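Local coordinates for protein deoxyhypusine synthase, putative (Entamoeba histolytica, PDB 7L9R) that probably transfers the aminobutyl group of spermidine to a lysine of the eIF5A precursor, using NAD, to form deoxyhypusine, at residues B[56-61]-B[335-340]; B[81-86]-B[259-264]. All coordinates share one frame; numbering follows the deposited sequence.

Interaction 1. Residues B[56-61]-B[335-340]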
ATOM      1  N   ARG B  56      -0.482  21.816   9.421  1.00 53.36           N
ATOM      2  CA  ARG B  56      -0.692  22.576   8.192  0.58 59.76           C
ATOM      3  C   ARG B  56      -2.148  22.512   7.758  1.00 59.62           C
ATOM      4  O   ARG B  56      -2.717  23.513   7.301  1.00 58.87           O
ATOM      5  CB  ARG B  56       0.200  22.044   7.067  0.58 61.74           C
ATOM      6  CG  ARG B  56       1.678  22.357   7.174  0.58 62.07           C
ATOM      7  CD  ARG B  56       2.329  22.222   5.801  0.58 66.41           C
ATOM      8  NE  ARG B  56       1.814  23.229   4.877  0.58 69.87           N
ATOM      9  CZ  ARG B  56       1.838  23.126   3.554  0.58 76.24           C
ATOM     10  NH1 ARG B  56       2.329  22.054   2.951  0.58 74.89           N
ATOM     11  NH2 ARG B  56       1.353  24.123   2.818  0.58 78.75           N
ATOM     12  N   ALA B  57      -2.766  21.333   7.887  1.00 55.85           N
ATOM     13  CA  ALA B  57      -4.172  21.186   7.523  1.00 57.67           C
ATOM     14  C   ALA B  57      -5.055  22.106   8.359  1.00 55.15           C
ATOM     15  O   ALA B  57      -5.975  22.744   7.833  1.00 58.20           O
ATOM     16  CB  ALA B  57      -4.608  19.727   7.669  1.00 45.22           C
ATOM     17  N   ILE B  58      -4.779  22.204   9.664  1.00 55.73           N
ATOM     18  CA  ILE B  58      -5.558  23.105  10.514  1.00 58.19           C
ATOM     19  C   ILE B  58      -5.349  24.551  10.083  1.00 59.20           C
ATOM     20  O   ILE B  58      -6.302  25.335  10.002  1.00 56.03           O
ATOM     21  CB  ILE B  58      -5.198  22.897  11.996  1.00 56.76           C
ATOM     22  CG1 ILE B  58      -5.741  21.555  12.485  1.00 51.55           C
ATOM     23  CG2 ILE B  58      -5.730  24.052  12.856  1.00 52.91           C
ATOM     24  CD1 ILE B  58      -4.999  21.003  13.677  1.00 48.87           C
ATOM     25  N   ASN B  59      -4.101  24.925   9.787  1.00 56.93           N
ATOM     26  CA  ASN B  59      -3.836  26.292   9.350  1.00 60.57           C
ATOM     27  C   ASN B  59      -4.534  26.601   8.028  1.00 60.68           C
ATOM     28  O   ASN B  59      -5.117  27.680   7.865  1.00 61.18           O
ATOM     29  CB  ASN B  59      -2.330  26.527   9.232  1.00 61.83           C
ATOM     30  CG  ASN B  59      -1.618  26.432  10.573  1.00 77.92           C
ATOM     31  OD1 ASN B  59      -2.222  26.640  11.630  1.00 84.99           O
ATOM     32  ND2 ASN B  59      -0.321  26.139  10.537  1.00 80.54           N
ATOM     33  N   ILE B  60      -4.510  25.655   7.086  1.00 57.92           N
ATOM     34  CA  ILE B  60      -5.066  25.909   5.759  1.00 60.76           C
ATOM     35  C   ILE B  60      -6.587  26.030   5.820  1.00 58.91           C
ATOM     36  O   ILE B  60      -7.178  26.880   5.142  1.00 61.04           O
ATOM     37  CB  ILE B  60      -4.614  24.812   4.776  1.00 61.11           C
ATOM     38  CG1 ILE B  60      -3.121  24.959   4.469  1.00 63.50           C
ATOM     39  CG2 ILE B  60      -5.421  24.860   3.481  1.00 56.35           C
ATOM     40  CD1 ILE B  60      -2.524  23.768   3.743  1.00 64.71           C
ATOM     41  N   ILE B  61      -7.244  25.194   6.630  1.00 61.03           N
ATOM     42  CA  ILE B  61      -8.701  25.258   6.725  1.00 59.29           C
ATOM     43  C   ILE B  61      -9.137  26.575   7.356  1.00 54.62           C
ATOM     44  O   ILE B  61     -10.081  27.218   6.881  1.00 62.59           O
ATOM     45  CB  ILE B  61      -9.249  24.038   7.492  1.00 55.09           C
ATOM     46  CG1 ILE B  61      -9.137  22.780   6.629  1.00 49.36           C
ATOM     47  CG2 ILE B  61     -10.707  24.250   7.883  1.00 47.51           C
ATOM     48  CD1 ILE B  61      -9.480  21.495   7.359  1.00 50.26           C
ATOM     49  N   PRO B 335     -12.102  14.765  13.295  1.00 45.33           N
ATOM     50  CA  PRO B 335     -12.772  15.443  14.422  1.00 48.20           C
ATOM     51  C   PRO B 335     -11.817  16.309  15.219  1.00 52.18           C
ATOM     52  O   PRO B 335     -12.193  17.400  15.670  1.00 49.82           O
ATOM     53  CB  PRO B 335     -13.329  14.280  15.255  1.00 42.34           C
ATOM     54  CG  PRO B 335     -13.485  13.158  14.281  1.00 47.55           C
ATOM     55  CD  PRO B 335     -12.293  13.303  13.359  1.00 42.93           C
ATOM     56  N   LEU B 336     -10.567  15.866  15.364  1.00 46.97           N
ATOM     57  CA  LEU B 336      -9.562  16.693  16.020  1.00 43.38           C
ATOM     58  C   LEU B 336      -9.320  17.974  15.234  1.00 49.99           C
ATOM     59  O   LEU B 336      -9.191  19.058  15.819  1.00 52.62           O
ATOM     60  CB  LEU B 336      -8.264  15.903  16.180  1.00 45.08           C
ATOM     61  CG  LEU B 336      -8.370  14.529  16.863  1.00 58.03           C
ATOM     62  CD1 LEU B 336      -6.975  13.936  17.128  1.00 58.17           C
ATOM     63  CD2 LEU B 336      -9.216  14.558  18.147  1.00 51.57           C
ATOM     64  N   ILE B 337      -9.250  17.869  13.904  1.00 45.82           N
ATOM     65  CA  ILE B 337      -9.039  19.050  13.073  1.00 48.24           C
ATOM     66  C   ILE B 337     -10.240  19.986  13.157  1.00 46.65           C
ATOM     67  O   ILE B 337     -10.085  21.210  13.234  1.00 50.53           O
ATOM     68  CB  ILE B 337      -8.733  18.631  11.621  1.00 48.60           C
ATOM     69  CG1 ILE B 337      -7.333  18.013  11.533  1.00 49.86           C
ATOM     70  CG2 ILE B 337      -8.868  19.808  10.664  1.00 37.76           C
ATOM     71  CD1 ILE B 337      -7.019  17.374  10.183  1.00 47.35           C
ATOM     72  N   VAL B 338     -11.451  19.424  13.147  1.00 46.34           N
ATOM     73  CA  VAL B 338     -12.659  20.237  13.269  1.00 47.36           C
ATOM     74  C   VAL B 338     -12.640  21.043  14.563  1.00 48.96           C
ATOM     75  O   VAL B 338     -12.989  22.229  14.578  1.00 50.57           O
ATOM     76  CB  VAL B 338     -13.906  19.336  13.176  1.00 48.85           C
ATOM     77  CG1 VAL B 338     -15.153  20.072  13.666  1.00 42.50           C
ATOM     78  CG2 VAL B 338     -14.095  18.845  11.742  1.00 42.20           C
ATOM     79  N   SER B 339     -12.199  20.425  15.661  1.00 44.97           N
ATOM     80  CA  SER B 339     -12.193  21.116  16.947  1.00 49.46           C
ATOM     81  C   SER B 339     -11.253  22.315  16.961  1.00 55.13           C
ATOM     82  O   SER B 339     -11.449  23.229  17.771  1.00 48.87           O
ATOM     83  CB  SER B 339     -11.806  20.154  18.068  1.00 45.63           C
ATOM     84  OG  SER B 339     -10.414  19.898  18.043  1.00 51.97           O
ATOM     85  N   LYS B 340     -10.246  22.337  16.085  1.00 56.70           N
ATOM     86  CA  LYS B 340      -9.304  23.444  15.992  1.00 53.12           C
ATOM     87  C   LYS B 340      -9.610  24.381  14.829  1.00 54.94           C
ATOM     88  O   LYS B 340      -8.868  25.345  14.617  1.00 53.22           O
ATOM     89  CB  LYS B 340      -7.869  22.912  15.856  1.00 53.87           C
ATOM     90  CG  LYS B 340      -7.451  21.940  16.957  1.00 49.06           C
ATOM     91  CD  LYS B 340      -7.202  22.645  18.279  1.00 47.98           C
ATOM     92  CE  LYS B 340      -6.772  21.650  19.349  1.00 49.08           C
ATOM     93  NZ  LYS B 340      -6.436  22.330  20.641  1.00 65.31           N
TER
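The ammonium nitrogen of Lys-340, a residue whose CB rests against Ile-58, hydrogen-bonds to the amide oxygen of Asn-42 and weakly to the hydroxyl of Tyr-37 of the second subunit. Lysine suits this margin of the contact: its CB packs on Ile-58, 3.9 Å from CG2, and a bend at chi2 (-74°) leads the charged end away to polar partners. The same methyl of Ile-58 also lies 3.8 Å from the Lys-340 carbonyl O. The remainder of the contact is apolar, and Ile-337 is its centre. Ile-58 CG1 sits against both branches of this side chain, 4.0 Å from Ile-337 CG1, while Ile-337 CD1 turns to Ala-57 and ends 4.2 Å from its CB. With chi1 at -71°, CG2 of Ile-337 stands anti to the backbone N and also reaches Ile-61 CD1 at 3.8 Å; these two side chains cross at about a right angle. Beta-branched isoleucines offer methyls in two directions, whereas small Ala-57 lets CD1 of Ile-337 come close to helix 51-66. Within 335-340, Ser-339 OG donates to Leu-336 O (2.7 Å), turning its hydroxyl back onto the preceding turn. The axes of 56-61 and 335-339 approach to 9.8 Å, with an angle of 47° between their N-to-C directions. Helix 51-66 lies on the parallel sheet, where Ala-57 and Ile-60 touch strands 322-327 and 289-294, while helix 330-339 packs through Pro-335 and Val-338 on helix 102-111 and also touches the second subunit.

Interaction 2. Residues B[81-86]-B[259-264]; sequences DERLKR and HSVETG
Arg-83 makes the one hydrogen bond between these segments, from NH1 to the carbonyl O of His-259, 2.6 Å long with an N-H...O angle of 158°. The oxygen lies in the guanidinium plane, but the donor stands well above the plane of the carbonyl, 54° out of it. Ionic bonds within 81-86 hold the guanidinium in place. Arg-83 meets the Asp-81 carboxylate side-on, NE with OD1 and NH2 with OD2, each at 2.9 Å and on the syn side. Lys-85 adds a long ionic link from NZ to Asp-81 OD1 (3.6 Å). Its chain, bent at chi2 and chi4, curls back so that NZ also hydrogen-bonds to the backbone carbonyls Arg-83 O (2.8 Å) and Asp-81 O, and its charge has a cation-pi partner in Tyr-77. Van der Waals packing completes the contact. Val-261 lays CG2 over the centre of one guanidinium face, 3.5 Å from Arg-83 CZ, and the same methyl touches Lys-85 CD at 3.7 Å. Valine fits because, with CG1 anti to the backbone N (chi1 169°), the other branch is left to serve both long side chains; the Val-261 side chain also touches Trp-67 and Tyr-77. The chemistry thus divides the guanidinium's duties: edge for hydrogen bonds, face for a methyl. Bound to carboxylate and carbonyl at once, the group has little freedom to rotate, and the nearby Asp-81 would probably offset its charge at this surface, where the chain leads into strands 87-93 and 262-268.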
ATOM      1  N   ASP B  81     -21.516  42.961  -9.476  1.00114.13           N
ATOM      2  CA  ASP B  81     -20.996  41.674  -9.032  1.00105.34           C
ATOM      3  C   ASP B  81     -21.465  41.448  -7.601  1.00 99.72           C
ATOM      4  O   ASP B  81     -20.803  41.868  -6.645  1.00 96.31           O
ATOM      5  CB  ASP B  81     -19.467  41.652  -9.138  1.00105.13           C
ATOM      6  CG  ASP B  81     -18.855  40.320  -8.715  1.00 97.16           C
ATOM      7  OD1 ASP B  81     -19.598  39.380  -8.361  1.00 96.30           O
ATOM      8  OD2 ASP B  81     -17.609  40.218  -8.736  1.00 92.87           O
ATOM      9  N   GLU B  82     -22.593  40.760  -7.444  1.00 96.03           N
ATOM     10  CA  GLU B  82     -23.227  40.585  -6.145  1.00 96.28           C
ATOM     11  C   GLU B  82     -22.802  39.303  -5.441  1.00 92.31           C
ATOM     12  O   GLU B  82     -23.428  38.922  -4.448  1.00 92.81           O
ATOM     13  CB  GLU B  82     -24.751  40.622  -6.301  1.00 99.42           C
ATOM     14  N   ARG B  83     -21.750  38.643  -5.918  1.00 91.23           N
ATOM     15  CA  ARG B  83     -21.295  37.412  -5.291  1.00 83.39           C
ATOM     16  C   ARG B  83     -20.768  37.684  -3.888  1.00 86.18           C
ATOM     17  O   ARG B  83     -20.267  38.773  -3.587  1.00 87.14           O
ATOM     18  CB  ARG B  83     -20.191  36.759  -6.122  1.00 87.30           C
ATOM     19  CG  ARG B  83     -20.622  36.257  -7.484  1.00 85.63           C
ATOM     20  CD  ARG B  83     -19.418  35.746  -8.257  1.00 81.89           C
ATOM     21  NE  ARG B  83     -18.403  36.785  -8.394  1.00 91.02           N
ATOM     22  CZ  ARG B  83     -17.149  36.571  -8.767  1.00 88.55           C
ATOM     23  NH1 ARG B  83     -16.704  35.352  -9.032  1.00 85.05           N
ATOM     24  NH2 ARG B  83     -16.317  37.604  -8.861  1.00 83.74           N
ATOM     25  N   LEU B  84     -20.892  36.678  -3.025  1.00 86.16           N
ATOM     26  CA  LEU B  84     -20.258  36.730  -1.715  1.00 79.58           C
ATOM     27  C   LEU B  84     -18.748  36.713  -1.901  1.00 78.84           C
ATOM     28  O   LEU B  84     -18.205  35.800  -2.532  1.00 84.40           O
ATOM     29  CB  LEU B  84     -20.712  35.558  -0.852  1.00 78.43           C
ATOM     30  CG  LEU B  84     -22.180  35.577  -0.431  1.00 76.52           C
ATOM     31  CD1 LEU B  84     -22.475  34.417   0.504  1.00 67.46           C
ATOM     32  CD2 LEU B  84     -22.518  36.904   0.228  1.00 80.47           C
ATOM     33  N   LYS B  85     -18.070  37.727  -1.368  1.00 79.17           N
ATOM     34  CA  LYS B  85     -16.627  37.859  -1.548  1.00 73.97           C
ATOM     35  C   LYS B  85     -15.921  37.100  -0.429  1.00 76.77           C
ATOM     36  O   LYS B  85     -15.422  37.666   0.544  1.00 79.54           O
ATOM     37  CB  LYS B  85     -16.230  39.327  -1.596  1.00 79.25           C
ATOM     38  CG  LYS B  85     -16.928  40.108  -2.701  1.00 84.06           C
ATOM     39  CD  LYS B  85     -16.823  39.383  -4.026  1.00 78.76           C
ATOM     40  CE  LYS B  85     -17.319  40.239  -5.185  1.00 90.47           C
ATOM     41  NZ  LYS B  85     -18.755  40.615  -5.056  1.00 91.15           N
ATOM     42  N   ARG B  86     -15.888  35.779  -0.586  1.00 73.55           N
ATOM     43  CA  ARG B  86     -15.260  34.891   0.381  1.00 68.87           C
ATOM     44  C   ARG B  86     -14.847  33.609  -0.334  1.00 73.81           C
ATOM     45  O   ARG B  86     -15.031  33.459  -1.545  1.00 72.81           O
ATOM     46  CB  ARG B  86     -16.198  34.587   1.549  1.00 71.55           C
ATOM     47  CG  ARG B  86     -17.410  33.773   1.146  1.00 67.06           C
ATOM     48  CD  ARG B  86     -18.282  33.487   2.343  1.00 68.39           C
ATOM     49  NE  ARG B  86     -19.335  32.534   2.027  1.00 70.24           N
ATOM     50  CZ  ARG B  86     -20.118  31.962   2.930  1.00 73.23           C
ATOM     51  NH1 ARG B  86     -19.995  32.233   4.220  1.00 68.58           N
ATOM     52  NH2 ARG B  86     -21.038  31.087   2.532  1.00 74.31           N
ATOM     53  N   HIS B 259     -16.888  30.296 -11.228  1.00 80.29           N
ATOM     54  CA  HIS B 259     -17.480  31.583 -10.880  1.00 82.46           C
ATOM     55  C   HIS B 259     -17.256  32.000  -9.430  1.00 79.66           C
ATOM     56  O   HIS B 259     -17.781  33.036  -9.016  1.00 80.45           O
ATOM     57  CB  HIS B 259     -18.978  31.558 -11.187  1.00 80.89           C
ATOM     58  CG  HIS B 259     -19.283  31.433 -12.645  1.00 85.78           C
ATOM     59  ND1 HIS B 259     -20.280  30.615 -13.130  1.00 91.53           N
ATOM     60  CD2 HIS B 259     -18.709  32.009 -13.727  1.00 90.90           C
ATOM     61  CE1 HIS B 259     -20.312  30.697 -14.448  1.00 93.67           C
ATOM     62  NE2 HIS B 259     -19.369  31.537 -14.836  1.00 96.11           N
ATOM     63  N   SER B 260     -16.501  31.238  -8.648  1.00 76.61           N
ATOM     64  CA  SER B 260     -16.282  31.593  -7.251  1.00 75.18           C
ATOM     65  C   SER B 260     -15.051  32.477  -7.095  1.00 80.53           C
ATOM     66  O   SER B 260     -14.061  32.338  -7.816  1.00 86.71           O
ATOM     67  CB  SER B 260     -16.130  30.347  -6.384  1.00 75.85           C
ATOM     68  OG  SER B 260     -14.884  29.735  -6.632  1.00 78.24           O
ATOM     69  N   VAL B 261     -15.126  33.393  -6.129  1.00 77.59           N
ATOM     70  CA  VAL B 261     -14.041  34.342  -5.904  1.00 80.12           C
ATOM     71  C   VAL B 261     -12.793  33.630  -5.390  1.00 81.21           C
ATOM     72  O   VAL B 261     -11.666  33.976  -5.766  1.00 75.24           O
ATOM     73  CB  VAL B 261     -14.510  35.447  -4.939  1.00 83.87           C
ATOM     74  CG1 VAL B 261     -13.338  36.281  -4.472  1.00 82.90           C
ATOM     75  CG2 VAL B 261     -15.545  36.338  -5.620  1.00 82.44           C
ATOM     76  N   GLU B 262     -12.971  32.627  -4.533  1.00 82.79           N
ATOM     77  CA  GLU B 262     -11.864  31.889  -3.936  1.00 73.73           C
ATOM     78  C   GLU B 262     -12.368  30.493  -3.589  1.00 67.93           C
ATOM     79  O   GLU B 262     -13.522  30.337  -3.183  1.00 66.86           O
ATOM     80  CB  GLU B 262     -11.331  32.613  -2.691  1.00 77.14           C
ATOM     81  CG  GLU B 262     -10.011  32.081  -2.155  1.00 73.00           C
ATOM     82  CD  GLU B 262      -8.818  32.785  -2.772  1.00 76.79           C
ATOM     83  OE1 GLU B 262      -9.002  33.514  -3.769  1.00 78.91           O
ATOM     84  OE2 GLU B 262      -7.692  32.604  -2.265  1.00 82.48           O
ATOM     85  N   THR B 263     -11.510  29.485  -3.755  1.00 67.31           N
ATOM     86  CA  THR B 263     -11.898  28.086  -3.605  1.00 62.33           C
ATOM     87  C   THR B 263     -11.110  27.395  -2.500  1.00 61.48           C
ATOM     88  O   THR B 263      -9.891  27.560  -2.393  1.00 64.95           O
ATOM     89  CB  THR B 263     -11.684  27.302  -4.905  1.00 69.52           C
ATOM     90  OG1 THR B 263     -10.285  27.271  -5.219  1.00 74.67           O
ATOM     91  CG2 THR B 263     -12.445  27.926  -6.052  1.00 63.71           C
ATOM     92  N   GLY B 264     -11.812  26.609  -1.698  1.00 56.22           N
ATOM     93  CA  GLY B 264     -11.170  25.709  -0.753  1.00 53.89           C
ATOM     94  C   GLY B 264     -11.727  24.311  -0.902  1.00 53.15           C
ATOM     95  O   GLY B 264     -12.926  24.128  -1.107  1.00 50.46           O
TER

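In the fold
From the N terminus, the chain first passes through helix 51-66, which supplies residues 56-61, and then through the loop 81-86 before entering strand 87-93. Interaction 2 closes first, when 259-264 arrives after helix 247-258 and starts strand 262-268, the sheet neighbour of 87-93. Interaction 1 closes last, once helix 330-339 follows strand 322-327, so the loop of interaction 2 nests within it. The centres are 22 Å apart and the two do not touch. Interaction 2 joins the approaches to two central strands of the Rossmann-like parallel sheet, whereas interaction 1 ties an early helix to a late one beside the sheet's 289-294 and 322-327 strands.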